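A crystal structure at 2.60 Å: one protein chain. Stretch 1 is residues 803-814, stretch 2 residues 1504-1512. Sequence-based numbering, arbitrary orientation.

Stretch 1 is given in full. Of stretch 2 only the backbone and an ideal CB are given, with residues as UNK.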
# COMPACT_ATOMS: atom_id res chain seq x y z
N HIS A 803 0.06 20.83 -0.46
CA HIS A 803 -0.78 22.00 -0.37
C HIS A 803 -0.47 22.87 0.86
O HIS A 803 -0.81 24.06 0.88
CB HIS A 803 -2.25 21.57 -0.40
CG HIS A 803 -2.70 21.05 -1.73
ND1 HIS A 803 -3.33 21.84 -2.67
CD2 HIS A 803 -2.57 19.83 -2.30
CE1 HIS A 803 -3.60 21.13 -3.75
NE2 HIS A 803 -3.15 19.90 -3.55
N ILE A 804 0.17 22.29 1.87
CA ILE A 804 0.69 23.07 3.00
C ILE A 804 1.87 23.88 2.50
O ILE A 804 1.96 25.07 2.76
CB ILE A 804 1.12 22.19 4.17
CG1 ILE A 804 -0.10 21.67 4.89
CG2 ILE A 804 1.98 22.97 5.14
CD1 ILE A 804 0.17 20.44 5.71
N ARG A 805 2.76 23.22 1.76
CA ARG A 805 3.90 23.90 1.19
C ARG A 805 3.52 25.16 0.40
O ARG A 805 4.21 26.16 0.48
CB ARG A 805 4.68 22.95 0.29
CG ARG A 805 5.69 23.67 -0.55
CD ARG A 805 6.42 22.75 -1.46
NE ARG A 805 7.76 22.46 -0.96
CZ ARG A 805 8.87 22.89 -1.53
NH1 ARG A 805 10.05 22.56 -1.01
NH2 ARG A 805 8.81 23.66 -2.62
N ILE A 806 2.43 25.13 -0.36
CA ILE A 806 2.06 26.33 -1.11
C ILE A 806 0.99 27.15 -0.39
O ILE A 806 0.44 28.09 -0.97
CB ILE A 806 1.55 25.99 -2.52
CG1 ILE A 806 0.21 25.26 -2.45
CG2 ILE A 806 2.61 25.21 -3.28
CD1 ILE A 806 -0.31 24.89 -3.78
N GLY A 807 0.70 26.78 0.85
CA GLY A 807 -0.19 27.53 1.72
C GLY A 807 -1.69 27.46 1.46
O GLY A 807 -2.46 28.19 2.07
N SER A 808 -2.12 26.57 0.58
CA SER A 808 -3.53 26.47 0.24
C SER A 808 -4.37 25.79 1.33
O SER A 808 -4.56 24.58 1.30
CB SER A 808 -3.71 25.73 -1.07
OG SER A 808 -5.06 25.76 -1.46
N ALA A 809 -4.87 26.59 2.27
CA ALA A 809 -5.81 26.10 3.27
C ALA A 809 -7.01 25.39 2.62
O ALA A 809 -7.46 24.35 3.10
CB ALA A 809 -6.28 27.25 4.14
N ARG A 810 -7.50 25.94 1.51
CA ARG A 810 -8.70 25.42 0.88
C ARG A 810 -8.60 23.92 0.55
O ARG A 810 -9.51 23.14 0.84
CB ARG A 810 -9.02 26.22 -0.39
CG ARG A 810 -10.45 26.01 -0.91
CD ARG A 810 -10.65 26.64 -2.28
NE ARG A 810 -11.01 28.06 -2.23
CZ ARG A 810 -12.21 28.54 -2.57
NH1 ARG A 810 -12.46 29.85 -2.50
NH2 ARG A 810 -13.17 27.71 -2.98
N ASP A 811 -7.48 23.52 -0.05
CA ASP A 811 -7.34 22.14 -0.49
C ASP A 811 -6.98 21.24 0.66
O ASP A 811 -7.29 20.05 0.64
CB ASP A 811 -6.27 22.01 -1.57
CG ASP A 811 -6.62 22.78 -2.82
OD1 ASP A 811 -7.28 22.19 -3.69
OD2 ASP A 811 -6.23 23.95 -2.93
N CYS A 812 -6.32 21.80 1.66
CA CYS A 812 -5.92 21.04 2.82
C CYS A 812 -7.13 20.63 3.62
O CYS A 812 -7.25 19.49 4.08
CB CYS A 812 -4.94 21.84 3.68
SG CYS A 812 -3.25 21.82 3.04
N GLU A 813 -8.05 21.58 3.79
CA GLU A 813 -9.29 21.29 4.47
C GLU A 813 -10.02 20.17 3.76
O GLU A 813 -10.56 19.28 4.40
CB GLU A 813 -10.17 22.52 4.56
CG GLU A 813 -9.77 23.49 5.64
CD GLU A 813 -9.75 22.85 7.02
OE1 GLU A 813 -8.65 22.55 7.52
OE2 GLU A 813 -10.83 22.66 7.62
N PHE A 814 -10.04 20.22 2.43
CA PHE A 814 -10.79 19.23 1.67
C PHE A 814 -10.23 17.83 1.88
O PHE A 814 -10.96 16.87 2.17
CB PHE A 814 -10.78 19.57 0.18
CG PHE A 814 -11.53 18.58 -0.66
CD1 PHE A 814 -10.90 17.44 -1.17
CD2 PHE A 814 -12.88 18.76 -0.94
CE1 PHE A 814 -11.60 16.50 -1.94
CE2 PHE A 814 -13.57 17.84 -1.72
CZ PHE A 814 -12.93 16.71 -2.21
N UNK A 1504 -9.78 32.32 8.09
CA UNK A 1504 -8.36 32.22 8.41
C UNK A 1504 -7.92 30.85 8.97
O UNK A 1504 -8.61 30.26 9.80
CB UNK A 1504 -8.01 33.31 9.42
N UNK A 1505 -6.76 30.36 8.52
CA UNK A 1505 -6.27 29.03 8.90
C UNK A 1505 -4.80 29.00 9.35
O UNK A 1505 -3.96 28.41 8.67
CB UNK A 1505 -6.45 28.07 7.72
N UNK A 1506 -4.52 29.61 10.50
CA UNK A 1506 -3.18 29.64 11.06
C UNK A 1506 -2.11 30.04 10.08
O UNK A 1506 -2.17 31.11 9.47
CB UNK A 1506 -2.83 28.27 11.64
N UNK A 1507 -1.13 29.16 9.89
CA UNK A 1507 0.05 29.46 9.10
C UNK A 1507 -0.15 29.19 7.63
O UNK A 1507 0.80 29.23 6.85
CB UNK A 1507 1.24 28.65 9.61
N UNK A 1508 -1.37 28.91 7.23
CA UNK A 1508 -1.66 28.78 5.82
C UNK A 1508 -2.35 30.06 5.32
O UNK A 1508 -2.80 30.88 6.13
CB UNK A 1508 -2.53 27.55 5.56
N UNK A 1509 -2.41 30.22 4.00
CA UNK A 1509 -3.08 31.37 3.41
C UNK A 1509 -4.58 31.19 3.47
O UNK A 1509 -5.09 30.10 3.25
CB UNK A 1509 -2.63 31.58 1.96
N UNK A 1510 -5.29 32.27 3.79
CA UNK A 1510 -6.75 32.23 3.85
C UNK A 1510 -7.31 32.44 2.46
O UNK A 1510 -6.54 32.72 1.55
CB UNK A 1510 -7.30 33.28 4.82
N UNK A 1511 -8.62 32.30 2.28
CA UNK A 1511 -9.22 32.75 1.04
C UNK A 1511 -10.66 33.15 1.22
O UNK A 1511 -11.25 32.98 2.29
CB UNK A 1511 -9.12 31.66 -0.03
N UNK A 1512 -11.22 33.66 0.14
CA UNK A 1512 -12.51 34.31 0.16
C UNK A 1512 -12.77 34.81 -1.25
O UNK A 1512 -11.92 34.70 -2.13
CB UNK A 1512 -12.56 35.44 1.19

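Stretch 1 presents the end of one helix, a short turn and the start of a second helix, and stretch 2 runs past that turn without regular secondary structure of its own.

At position 1504 the CA-to-CB bond points away, and no atom of stretch 1 lies within 5.5 Å of the ideal CB. Stretch 1 therefore sets no preference; the residue is Tyr-1504, whose hydroxyl is hydrogen-bonded elsewhere in the structure.

Position 1505 points toward the second helix, its ideal CB 3.7 Å from Ala-809 CB. The small alanine leaves room for a large side chain, and an aromatic or a long aliphatic one could extend along the helix to the methylene groups of Glu-813. The residue is Tyr-1505. Its ring meets both residues obliquely, with CD2 3.4 Å from Ala-809 CB and CE1 3.7 Å from Glu-813 CG.

Position 1506 has a phi of 49° and a psi of -122°, and it begins the central pair of a type II' turn running from 1505 to 1508. Positive phi by itself favours glycine, and Gly-1506 is found. Position 1507, the other central residue, is out of reach of stretch 1 and could hold many side chains; it is Lys-1507. The turn is closed by a hydrogen bond from the backbone N of 1508 to Tyr-1505 O, 3.0 Å.

Position 1508 points toward stretch 1, its ideal CB 3.6 Å from Gly-807 O and 4.0 Å from Ala-809 CB. Ahead lies an apolar recess lined by Ile-804, Ala-809 and Cys-812, suited to leucine, isoleucine, methionine or perhaps valine. Leu-1508 fills it, burying more area than any other residue of the contact: CD2 lies 3.9 Å from Ile-804 CG2, while CD1 lies 3.7 Å from Ala-809 CA and 4.0 Å from Cys-812 SG.

At 1509 the backbone matters first. Its N donates to Gly-807 O at 2.8 Å, a bond open to any residue except proline. CA-to-CB points sideways, so varied side chains could lie along the turn. In Glu-1509, CG would be only 3.2 Å from an ideal CB on Gly-807, a tight approach that the glycine avoids.

Position 1510 points away, with a phi of -84° that proline accepts; it is Pro-1510.

Position 1511 points toward stretch 1, its ideal CB 4.5 Å from Arg-810 NH1. An acidic, polar or small branched residue might suit. Thr-1511 offers its methyl, CG2 lying 3.6 Å from Arg-810 NE.

Position 1512 is extended and turned away; Gly-1512 occupies this N-cap position.

Stretch 2, residues 1504-1512: YYGKLEPTG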
# COMPACT_ATOMS: atom_id res chain seq x y z
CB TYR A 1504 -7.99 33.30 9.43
CG TYR A 1504 -7.74 34.69 8.87
CD1 TYR A 1504 -8.78 35.61 8.74
CD2 TYR A 1504 -6.46 35.08 8.49
CE1 TYR A 1504 -8.55 36.89 8.24
CE2 TYR A 1504 -6.22 36.35 8.00
CZ TYR A 1504 -7.26 37.26 7.88
OH TYR A 1504 -7.00 38.54 7.39
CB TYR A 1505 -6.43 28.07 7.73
CG TYR A 1505 -7.86 27.82 7.34
CD1 TYR A 1505 -8.62 26.83 7.97
CD2 TYR A 1505 -8.46 28.56 6.34
CE1 TYR A 1505 -9.93 26.60 7.62
CE2 TYR A 1505 -9.77 28.34 5.97
CZ TYR A 1505 -10.50 27.36 6.61
OH TYR A 1505 -11.81 27.15 6.22
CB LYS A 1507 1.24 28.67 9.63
CG LYS A 1507 1.53 28.96 11.09
CD LYS A 1507 2.55 27.99 11.65
CE LYS A 1507 2.49 27.99 13.18
NZ LYS A 1507 1.08 27.70 13.66
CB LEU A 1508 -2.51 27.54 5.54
CG LEU A 1508 -1.95 26.17 5.92
CD1 LEU A 1508 -2.91 25.07 5.41
CD2 LEU A 1508 -0.52 25.96 5.40
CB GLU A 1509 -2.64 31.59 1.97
CG GLU A 1509 -1.16 31.84 1.81
CD GLU A 1509 -0.69 33.03 2.62
OE1 GLU A 1509 -1.38 34.07 2.63
OE2 GLU A 1509 0.37 32.92 3.26
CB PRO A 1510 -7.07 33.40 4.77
CG PRO A 1510 -6.02 34.40 4.43
CD PRO A 1510 -4.77 33.61 4.10
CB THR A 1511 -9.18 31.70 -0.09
OG1 THR A 1511 -9.53 32.33 -1.33
CG2 THR A 1511 -10.15 30.51 0.21
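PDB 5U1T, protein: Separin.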